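PDB 2GH9: maltose/maltodextrin-binding protein from Thermus thermophilus, which binds maltotriose and, as a solute-binding protein of the periplasmic type, probably hands maltodextrins to a membrane transporter for uptake. Local coordinates for residues F99-R104 / M335-E340; A116-K121 / A228-G233. One frame throughout, in Å; residues are numbered along the deposited sequence.

Interaction 1 (F99-R104 / M335-E340)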
loop_
_atom_site.group_PDB
_atom_site.type_symbol
_atom_site.label_atom_id
_atom_site.label_comp_id
_atom_site.label_asym_id
_atom_site.label_seq_id
_atom_site.Cartn_x
_atom_site.Cartn_y
_atom_site.Cartn_z
ATOM N N PHE A 99 -11.466 -3.763 6.849
ATOM C CA PHE A 99 -11.672 -2.875 7.991
ATOM C C PHE A 99 -12.568 -3.441 9.078
ATOM O O PHE A 99 -12.980 -2.707 9.983
ATOM C CB PHE A 99 -12.163 -1.502 7.508
ATOM C CG PHE A 99 -11.040 -0.584 7.193
ATOM C CD1 PHE A 99 -10.538 0.266 8.156
ATOM C CD2 PHE A 99 -10.410 -0.636 5.948
ATOM C CE1 PHE A 99 -9.455 1.078 7.877
ATOM C CE2 PHE A 99 -9.321 0.171 5.666
ATOM C CZ PHE A 99 -8.844 1.021 6.615
ATOM N N THR A 100 -12.837 -4.748 8.994
ATOM C CA THR A 100 -13.598 -5.477 10.017
ATOM C C THR A 100 -12.639 -6.248 10.935
ATOM O O THR A 100 -11.750 -6.982 10.475
ATOM C CB THR A 100 -14.643 -6.395 9.375
ATOM O OG1 THR A 100 -15.579 -5.595 8.643
ATOM C CG2 THR A 100 -15.401 -7.235 10.429
ATOM N N PHE A 101 -12.796 -6.013 12.232
ATOM C CA PHE A 101 -12.017 -6.682 13.266
ATOM C C PHE A 101 -12.869 -6.903 14.529
ATOM O O PHE A 101 -13.574 -6.004 14.988
ATOM C CB PHE A 101 -10.772 -5.878 13.607
ATOM C CG PHE A 101 -9.755 -6.658 14.391
ATOM C CD1 PHE A 101 -9.005 -7.655 13.768
ATOM C CD2 PHE A 101 -9.575 -6.427 15.754
ATOM C CE1 PHE A 101 -8.081 -8.392 14.479
ATOM C CE2 PHE A 101 -8.647 -7.151 16.479
ATOM C CZ PHE A 101 -7.891 -8.130 15.844
ATOM N N GLY A 102 -12.796 -8.104 15.086
ATOM C CA GLY A 102 -13.647 -8.469 16.222
ATOM C C GLY A 102 -15.120 -8.491 15.840
ATOM O O GLY A 102 -15.991 -8.230 16.679
ATOM N N GLY A 103 -15.399 -8.795 14.574
ATOM C CA GLY A 103 -16.763 -8.744 14.044
ATOM C C GLY A 103 -17.360 -7.353 13.855
ATOM O O GLY A 103 -18.560 -7.221 13.582
ATOM N N ARG A 104 -16.538 -6.313 13.979
ATOM C CA ARG A 104 -17.017 -4.951 13.847
ATOM C C ARG A 104 -16.270 -4.179 12.775
ATOM O O ARG A 104 -15.073 -4.400 12.546
ATOM C CB ARG A 104 -16.851 -4.223 15.168
ATOM C CG ARG A 104 -17.583 -4.894 16.311
ATOM C CD ARG A 104 -17.669 -3.967 17.468
ATOM N NE ARG A 104 -17.936 -4.690 18.701
ATOM C CZ ARG A 104 -18.184 -4.100 19.868
ATOM N NH1 ARG A 104 -18.202 -2.764 19.959
ATOM N NH2 ARG A 104 -18.411 -4.855 20.945
ATOM N N MET A 335 -3.417 -7.743 2.178
ATOM C CA MET A 335 -2.652 -7.795 3.400
ATOM C C MET A 335 -3.507 -8.377 4.539
ATOM O O MET A 335 -4.723 -8.142 4.595
ATOM C CB MET A 335 -2.184 -6.399 3.804
ATOM C CG MET A 335 -1.030 -5.907 2.995
ATOM S SD MET A 335 -0.393 -4.384 3.586
ATOM C CE MET A 335 -1.708 -3.223 3.153
ATOM N N PRO A 336 -2.865 -9.115 5.471
ATOM C CA PRO A 336 -3.568 -9.468 6.682
ATOM C C PRO A 336 -3.789 -8.223 7.532
ATOM O O PRO A 336 -2.924 -7.317 7.555
ATOM C CB PRO A 336 -2.592 -10.406 7.415
ATOM C CG PRO A 336 -1.569 -10.794 6.431
ATOM C CD PRO A 336 -1.484 -9.611 5.483
ATOM N N ASN A 337 -4.917 -8.187 8.239
ATOM C CA ASN A 337 -5.196 -7.085 9.134
ATOM C C ASN A 337 -5.027 -7.460 10.606
ATOM O O ASN A 337 -5.311 -6.660 11.468
ATOM C CB ASN A 337 -6.579 -6.481 8.843
ATOM C CG ASN A 337 -7.729 -7.183 9.570
ATOM O OD1 ASN A 337 -7.572 -8.243 10.184
ATOM N ND2 ASN A 337 -8.904 -6.572 9.491
ATOM N N ILE A 338 -4.526 -8.659 10.871
ATOM C CA ILE A 338 -4.365 -9.146 12.264
ATOM C C ILE A 338 -3.248 -8.425 13.009
ATOM O O ILE A 338 -2.305 -7.901 12.391
ATOM C CB ILE A 338 -4.156 -10.685 12.328
ATOM C CG1 ILE A 338 -2.927 -11.141 11.522
ATOM C CG2 ILE A 338 -5.406 -11.389 11.845
ATOM C CD1 ILE A 338 -2.546 -12.588 11.761
ATOM N N PRO A 339 -3.337 -8.377 14.351
ATOM C CA PRO A 339 -2.358 -7.609 15.111
ATOM C C PRO A 339 -0.905 -7.983 14.849
ATOM O O PRO A 339 -0.031 -7.120 14.870
ATOM C CB PRO A 339 -2.739 -7.908 16.566
ATOM C CG PRO A 339 -4.177 -8.221 16.501
ATOM C CD PRO A 339 -4.361 -8.967 15.229
ATOM N N GLU A 340 -0.676 -9.269 14.605
ATOM C CA GLU A 340 0.651 -9.838 14.417
ATOM C C GLU A 340 1.374 -9.335 13.160
ATOM O O GLU A 340 2.602 -9.336 13.100
ATOM C CB GLU A 340 0.527 -11.369 14.371
ATOM C CG GLU A 340 0.101 -11.990 15.716
ATOM C CD GLU A 340 -1.413 -12.109 15.916
ATOM O OE1 GLU A 340 -2.209 -11.705 15.042
ATOM O OE2 GLU A 340 -1.807 -12.627 16.982
#

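Interaction 2 (A116-K121 / A228-G233)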
loop_
_atom_site.group_PDB
_atom_site.type_symbol
_atom_site.label_atom_id
_atom_site.label_comp_id
_atom_site.label_asym_id
_atom_site.label_seq_id
_atom_site.Cartn_x
_atom_site.Cartn_y
_atom_site.Cartn_z
ATOM N N ALA A 116 2.395 -1.903 -8.936
ATOM C CA ALA A 116 2.336 -2.380 -10.306
ATOM C C ALA A 116 3.544 -1.822 -11.082
ATOM O O ALA A 116 4.261 -0.936 -10.610
ATOM C CB ALA A 116 1.058 -1.927 -10.982
ATOM N N LEU A 117 3.724 -2.345 -12.285
ATOM C CA LEU A 117 4.706 -1.843 -13.209
ATOM C C LEU A 117 4.117 -0.587 -13.852
ATOM O O LEU A 117 3.183 -0.659 -14.657
ATOM C CB LEU A 117 5.057 -2.901 -14.264
ATOM C CG LEU A 117 6.052 -2.399 -15.320
ATOM C CD1 LEU A 117 7.400 -2.172 -14.654
ATOM C CD2 LEU A 117 6.141 -3.360 -16.477
ATOM N N ILE A 118 4.659 0.561 -13.449
ATOM C CA ILE A 118 4.277 1.837 -14.010
ATOM C C ILE A 118 5.421 2.258 -14.944
ATOM O O ILE A 118 6.574 2.387 -14.531
ATOM C CB ILE A 118 4.001 2.883 -12.935
ATOM C CG1 ILE A 118 3.074 2.305 -11.852
ATOM C CG2 ILE A 118 3.375 4.160 -13.565
ATOM C CD1 ILE A 118 2.847 3.266 -10.632
ATOM N N TYR A 119 5.086 2.428 -16.216
ATOM C CA TYR A 119 6.084 2.707 -17.257
ATOM C C TYR A 119 5.828 4.045 -17.915
ATOM O O TYR A 119 4.685 4.367 -18.244
ATOM C CB TYR A 119 6.135 1.606 -18.343
ATOM C CG TYR A 119 4.852 1.277 -19.052
ATOM C CD1 TYR A 119 3.973 0.342 -18.524
ATOM C CD2 TYR A 119 4.524 1.872 -20.282
ATOM C CE1 TYR A 119 2.815 0.019 -19.147
ATOM C CE2 TYR A 119 3.352 1.558 -20.920
ATOM C CZ TYR A 119 2.495 0.627 -20.353
ATOM O OH TYR A 119 1.305 0.283 -20.946
ATOM N N ASN A 120 6.911 4.802 -18.087
ATOM C CA ASN A 120 6.893 6.097 -18.746
ATOM C C ASN A 120 6.927 5.867 -20.255
ATOM O O ASN A 120 7.917 5.364 -20.795
ATOM C CB ASN A 120 8.092 6.950 -18.295
ATOM C CG ASN A 120 8.072 8.372 -18.875
ATOM O OD1 ASN A 120 7.346 8.649 -19.835
ATOM N ND2 ASN A 120 8.880 9.266 -18.292
ATOM N N LYS A 121 5.841 6.259 -20.913
ATOM C CA LYS A 121 5.621 6.031 -22.354
ATOM C C LYS A 121 6.536 6.793 -23.332
ATOM O O LYS A 121 6.508 6.553 -24.538
ATOM C CB LYS A 121 4.144 6.291 -22.689
ATOM C CG LYS A 121 3.213 5.207 -22.194
ATOM C CD LYS A 121 1.772 5.570 -22.393
ATOM C CE LYS A 121 0.873 4.351 -22.322
ATOM N NZ LYS A 121 -0.540 4.708 -22.483
ATOM N N ALA A 228 12.577 4.823 -16.878
ATOM C CA ALA A 228 11.694 4.123 -17.777
ATOM C C ALA A 228 10.536 3.411 -17.064
ATOM O O ALA A 228 9.379 3.536 -17.457
ATOM C CB ALA A 228 12.515 3.087 -18.596
ATOM N N MET A 229 10.887 2.645 -16.038
ATOM C CA MET A 229 9.944 1.776 -15.333
ATOM C C MET A 229 10.154 1.851 -13.820
ATOM O O MET A 229 11.282 1.887 -13.330
ATOM C CB MET A 229 10.094 0.327 -15.823
ATOM C CG MET A 229 9.572 0.112 -17.226
ATOM S SD MET A 229 9.892 -1.465 -18.052
ATOM C CE MET A 229 11.658 -1.336 -18.390
ATOM N N ILE A 230 9.046 1.885 -13.082
ATOM C CA ILE A 230 9.076 1.808 -11.632
ATOM C C ILE A 230 8.049 0.775 -11.147
ATOM O O ILE A 230 7.035 0.566 -11.772
ATOM C CB ILE A 230 8.787 3.205 -10.997
ATOM C CG1 ILE A 230 9.194 3.244 -9.525
ATOM C CG2 ILE A 230 7.319 3.620 -11.228
ATOM C CD1 ILE A 230 8.982 4.638 -8.845
ATOM N N LEU A 231 8.344 0.135 -10.038
ATOM C CA LEU A 231 7.383 -0.662 -9.310
ATOM C C LEU A 231 6.860 0.270 -8.207
ATOM O O LEU A 231 7.577 0.590 -7.255
ATOM C CB LEU A 231 8.046 -1.907 -8.727
ATOM C CG LEU A 231 7.139 -2.891 -7.988
ATOM C CD1 LEU A 231 6.017 -3.482 -8.878
ATOM C CD2 LEU A 231 7.955 -4.003 -7.351
ATOM N N ASN A 232 5.623 0.735 -8.373
ATOM C CA ASN A 232 4.986 1.639 -7.410
ATOM C C ASN A 232 3.448 1.556 -7.538
ATOM O O ASN A 232 2.931 0.928 -8.449
ATOM C CB ASN A 232 5.474 3.073 -7.657
ATOM C CG ASN A 232 5.396 3.949 -6.417
ATOM O OD1 ASN A 232 5.033 3.490 -5.324
ATOM N ND2 ASN A 232 5.787 5.217 -6.570
ATOM N N GLY A 233 2.747 2.212 -6.621
ATOM C CA GLY A 233 1.310 2.164 -6.558
ATOM C C GLY A 233 0.622 3.486 -6.832
ATOM O O GLY A 233 1.278 4.524 -7.030
#

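Interaction 1 (F99-R104 / M335-E340)
N337 meets T100 through the one hydrogen bond that joins the two segments: its ND2 gives a hydrogen to T100 O at 3.0 Å, with an N-H...O angle of 153°. The carbonyl oxygen lies in the amide plane of N337, whereas the donor stands above the plane of the T100 carbonyl. The same ND2 also bonds to A98 O, so two main-chain oxygens hold the amide in place. CB points toward 99-104, and chi1 of 86° places CG in the crowded position between N337's own backbone N and carbonyl carbon. An alanine here would probably leave both carbonyls without this donor and open a gap beside the phenyl ring.

The apolar part of the contact belongs to F101. Its CZ touches P339 CD at 3.7 Å, the proline ring meeting the phenyl obliquely, while N337 OD1 lies at the edge of that ring, near its plane, 3.9 Å from CD1. V67 and A71 of helix 67-72 also pack on F101.

T100 and F101 form the first arm of a two-residue beta-hairpin, its type I' turn running from F101 to R104 through two positive-phi glycines, and the contact joins this hairpin to the loop that follows M335 of the sugar pocket.

Interaction 2 (A116-K121 / A228-G233)
L117 and Y119 share a sheet face with M229 and L231, while A116, I118, I230 and N232 turn to the other; the two strands are an antiparallel pair, 148° between their directions, at the middle of a four-stranded mixed sheet in one lobe of a periplasmic binding protein fold. On the first face the shaft of M229 is the meeting point. The L117 side chain crosses it at a slant, CD1 3.9 Å from M229 CB, and Y119 CB lies against M229 CG. A chi1 of 56° turns the Y119 ring away from M229, and the tyrosine side chain touches P127 and A250. M229 itself is bent at chi3 and runs on to F134, L137 and A138 of helix 131-141.

On the opposite face the CG2 methyl of I230 lies 3.8 Å from I118 CB, the carbon where that side chain branches, and F222 of helix 215-224 touches both residues. N232 shares this face; its ND2 bonds to the hydroxyls of Y215 and Y240, and its side chain is about 6 Å from a glucose unit of the bound maltotriose.

Five backbone bonds set the register. I118 and I230 are a hydrogen-bonded pair, each N bonding to the other's O, and N120 N reaches A228 O at 2.8 Å. N232 O is approached twice: A116 N bonds to it at 2.9 Å, and I118 CD1 presses to within 3.2 Å of the same oxygen.

In the fold
From the N terminus, the chain first builds strands of the large mixed sheet before reaching 99-104, whose hairpin leads into strand 104-113 of that sheet. It then enters the smaller sheet at 116-120. Helix-rich chain follows until 228-233 returns beside that strand, so interaction 2 closes a loop with 106 residues between its segments. After strand 247-250 the chain comes back to the large sheet at 265-273, and 335-340 closes interaction 1, with 230 residues between. The two loops thus nest without crossing. The centres of interactions 1 and 2 are about 30 Å apart, on opposite sides of the chain's centre: one ties the hairpin to the loop carrying M335, which touches the sugar, the other forms the central strand pair of the four-stranded sheet.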